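Hyaluronidase-phage associated (Streptococcus pyogenes, PDB 2WB3) cleaves hyaluronan as a hyaluronate lyase carried on the tail fibre of a streptococcal phage, with its chains wound into a triple-stranded beta-helix. Local coordinates at the interface of chains A and B. Sequence-based numbering; all coordinates share one arbitrary frame. Chains: chain A/B, Hyaluronidase-phage associated.

Contact 1: the interface of chains A and B. Residues chain A 37-39, 41; chain B 27-29.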
# COMPACT_ATOMS: atom_id res chain seq x y z
N VAL A 37 12.85 6.01 -14.30
CA VAL A 37 13.74 6.76 -15.18
C VAL A 37 15.17 6.67 -14.66
O VAL A 37 15.89 7.64 -14.68
CB VAL A 37 13.29 8.21 -15.31
CG1 VAL A 37 11.93 8.28 -16.03
CG2 VAL A 37 13.13 8.83 -13.96
N GLU A 38 15.61 5.49 -14.26
CA GLU A 38 16.93 5.37 -13.61
C GLU A 38 18.07 5.69 -14.54
O GLU A 38 18.11 5.24 -15.68
CB GLU A 38 17.11 3.94 -13.10
CG GLU A 38 16.13 3.55 -12.00
CD GLU A 38 14.73 3.32 -12.49
OE1 GLU A 38 14.54 3.01 -13.67
OE2 GLU A 38 13.79 3.41 -11.69
N LYS A 39 19.07 6.39 -14.05
CA LYS A 39 20.24 6.64 -14.84
C LYS A 39 21.07 5.43 -14.80
O LYS A 39 21.69 5.05 -15.73
CB LYS A 39 21.09 7.75 -14.25
CG LYS A 39 22.44 7.90 -14.91
CD LYS A 39 23.23 8.99 -14.26
CE LYS A 39 24.52 9.33 -14.97
NZ LYS A 39 24.67 9.01 -16.42
N LEU A 41 20.50 2.17 -12.60
CA LEU A 41 20.02 1.15 -11.76
C LEU A 41 18.89 0.45 -12.47
O LEU A 41 18.44 0.85 -13.48
CB LEU A 41 19.51 1.79 -10.51
CG LEU A 41 20.59 2.44 -9.69
CD1 LEU A 41 20.00 3.24 -8.68
CD2 LEU A 41 21.46 1.40 -9.14
N GLU B 27 15.69 9.78 -11.11
CA GLU B 27 16.67 8.99 -11.85
C GLU B 27 17.77 8.41 -10.97
O GLU B 27 18.54 7.59 -11.43
CB GLU B 27 17.31 9.84 -12.97
CG GLU B 27 18.17 10.99 -12.46
CD GLU B 27 18.92 11.62 -13.59
OE1 GLU B 27 20.10 11.31 -13.71
OE2 GLU B 27 18.34 12.39 -14.38
N GLY B 28 17.82 8.79 -9.70
CA GLY B 28 18.89 8.34 -8.80
C GLY B 28 18.59 7.04 -8.03
O GLY B 28 19.45 6.51 -7.36
N GLY B 29 17.38 6.49 -8.14
CA GLY B 29 17.11 5.29 -7.37
C GLY B 29 16.10 4.42 -8.14
O GLY B 29 15.22 4.94 -8.88
O HOH W 1 13.21 5.74 -11.32

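Contact 2: the interface of chains A and B. Residues chain A 106, 114, 116, 120, 122; chain B 112, 114, 122, 126.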
# COMPACT_ATOMS: atom_id res chain seq x y z
N PHE A 106 27.43 -14.35 -19.79
CA PHE A 106 26.59 -14.63 -20.94
C PHE A 106 25.82 -13.37 -21.23
O PHE A 106 25.36 -12.72 -20.31
CB PHE A 106 25.57 -15.75 -20.58
CG PHE A 106 24.64 -16.13 -21.71
CD1 PHE A 106 24.95 -17.18 -22.56
CD2 PHE A 106 23.43 -15.48 -21.90
CE1 PHE A 106 24.10 -17.52 -23.59
CE2 PHE A 106 22.57 -15.83 -22.97
CZ PHE A 106 22.92 -16.86 -23.79
N PHE A 114 24.41 -13.60 -29.28
CA PHE A 114 24.74 -13.99 -27.92
C PHE A 114 26.25 -14.20 -27.78
O PHE A 114 26.97 -14.43 -28.78
CB PHE A 114 23.92 -15.21 -27.43
CG PHE A 114 24.25 -16.49 -28.15
CD1 PHE A 114 25.24 -17.31 -27.68
CD2 PHE A 114 23.54 -16.86 -29.28
CE1 PHE A 114 25.56 -18.48 -28.36
CE2 PHE A 114 23.84 -18.02 -29.94
CZ PHE A 114 24.86 -18.82 -29.49
N SER A 116 28.76 -16.40 -24.94
CA SER A 116 28.81 -17.29 -23.80
C SER A 116 30.28 -17.43 -23.41
O SER A 116 31.11 -17.60 -24.29
CB SER A 116 28.26 -18.66 -24.16
OG SER A 116 28.48 -19.60 -23.11
N SER A 120 29.51 -25.04 -24.23
CA SER A 120 28.07 -25.16 -24.16
C SER A 120 27.63 -26.34 -24.98
O SER A 120 28.45 -27.03 -25.63
CB SER A 120 27.46 -23.86 -24.67
OG SER A 120 27.89 -22.82 -23.79
N VAL A 122 24.19 -28.20 -27.22
CA VAL A 122 22.87 -28.28 -27.78
C VAL A 122 22.56 -29.76 -28.01
O VAL A 122 23.27 -30.44 -28.75
CB VAL A 122 22.80 -27.53 -29.12
CG1 VAL A 122 21.41 -27.63 -29.69
CG2 VAL A 122 23.19 -26.06 -28.96
N GLY B 112 28.37 -19.27 -17.35
CA GLY B 112 27.97 -18.68 -18.62
C GLY B 112 27.80 -19.69 -19.72
O GLY B 112 27.42 -19.33 -20.83
N PHE B 114 25.76 -22.45 -21.70
CA PHE B 114 24.33 -22.71 -21.89
C PHE B 114 24.12 -24.17 -22.28
O PHE B 114 25.04 -24.87 -22.78
CB PHE B 114 23.68 -21.72 -22.88
CG PHE B 114 24.15 -21.87 -24.29
CD1 PHE B 114 23.53 -22.73 -25.16
CD2 PHE B 114 25.23 -21.13 -24.76
CE1 PHE B 114 23.99 -22.89 -26.46
CE2 PHE B 114 25.67 -21.26 -26.04
CZ PHE B 114 25.06 -22.16 -26.89
N VAL B 122 21.25 -20.15 -35.55
CA VAL B 122 21.83 -18.84 -35.54
C VAL B 122 21.81 -18.33 -36.98
O VAL B 122 22.41 -18.94 -37.87
CB VAL B 122 23.28 -18.88 -35.03
CG1 VAL B 122 23.87 -17.50 -35.03
CG2 VAL B 122 23.36 -19.48 -33.62
N LEU B 126 28.64 -18.89 -35.95
CA LEU B 126 28.95 -19.10 -34.57
C LEU B 126 30.48 -19.21 -34.49
O LEU B 126 31.08 -20.08 -35.14
CB LEU B 126 28.31 -20.41 -34.07
CG LEU B 126 28.54 -20.57 -32.57
CD1 LEU B 126 27.75 -19.52 -31.74
CD2 LEU B 126 28.14 -21.93 -32.18

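Contact 1: the interface of chains A and B
The loop A:Val37 to A:Leu41, which joins strands 32-36 and 42-42 of chain A, meets the loop B:Glu27 to B:Gly29, which leads from strand 20-24 towards strand 32-36 of chain B. Backbone joins backbone at the middle of the patch: the amide N of A:Lys39 donates to the carbonyl O of B:Glu27 at 2.9 Å, nearly straight at the hydrogen (168°). The N-H lies in the carbonyl plane and uses a lone pair, with an angle of 137° at the oxygen.

Around this bond, the side chains of A:Lys39 and B:Glu27 run alongside each other and point the same way. CG of A:Lys39 is anti to its backbone N (chi1 170°) and the chain stays extended as far as CE, which draws its methylene groups past the glutamate; CB of A:Lys39 comes within 3.7 Å of the carboxylate oxygen OE1 of B:Glu27. The charged ends do not pair, since NZ of A:Lys39 stands 5.8 Å from OE1 of B:Glu27, and any attraction between them is probably a modest long-range one.

On the other flank, the side chain of A:Glu38 bends sharply at chi2 and turns its carboxylate back towards its own backbone. Its CG then lies 3.5 Å from the carbonyl O of B:Gly29. A water held by the amide N of A:Val37 at 3.0 Å also reaches O of B:Gly29, at a longer 3.3 Å; it is modelled implausibly near OE2 of A:Glu38, and that link is doubtful. Farther along, the CD1 methyl of A:Leu41 packs against CA of B:Gly29 at 3.8 Å and lies near the carbonyl O of B:Gly28.

The patch combines a backbone bond with side-chain and water contacts, and probably helps fix the register of neighbouring chains where their loops pass in the intertwined fibre.

Contact 2: the interface of chains A and B
A homotypic interface between chains of the intertwined tail fibre, combining an edge-to-face phenylalanine pair with serine hydroxyl bonds, ties strands 114-116 and 120-122 of chain A to strands 114-116, 120-122 and 126-127 of chain B and to the loop residue B:Gly112, and helps hold the fibre together. At its heart, the two copies of Phe114 meet edge to face, their planes at 83° and their centroids 5.4 Å apart. CE1 on the rim of A:Phe114 approaches CE2 of B:Phe114 at 3.6 Å. In both copies, CG occupies the crowded position between the backbone N and the carbonyl carbon (chi1 67°), carrying each ring towards the partner chain.

A:Ser120 both packs on and bonds to B:Phe114. Its CB rests over one face of the ring, 3.5 Å from the centroid and offset towards the rim, as a CH-pi contact. Its hydroxyl OG accepts the backbone N-H of B:Phe114 at 3.0 Å and 169° at the hydrogen, so one serine grips both the main chain and the ring of the same residue. CB of A:Ser116 lies at the edge of that ring, in its plane.

The hydroxyl OG of A:Ser116 donates to the carbonyl O of B:Gly112 at 2.5 Å, a short bond whose donor stands above the carbonyl plane and not on a lone pair. The same OG bonds weakly to OG of A:Ser120, linking the two serines.

The apolar cluster continues beyond A:Phe114: its tip atom CZ touches the CD1 methyl of B:Leu126 at 3.7 Å, the side chains crossing at about a right angle, while CE2 meets CG2 of B:Val122 at 4.0 Å. Ring packing and serine bonds on the same residue probably secure chain association towards the C-terminal end of the fibre fragment.

Contacts 1 and 2 lie about 31 Å apart, measured between the centres of their C-alpha atoms, and both belong to the interface of chains A and B. They share no residues: contact 1 uses loops around strands 20-24, 32-36 and 42-42, whereas contact 2 uses strands 103-108 to 126-127, nearer the C-terminal helix 140-152. The two sites lie at different levels along the same pair of chains, and the other copies in the six-chain assembly should repeat them. Together they would restrain both sliding and twisting, as suits an elongated phage tail fibre.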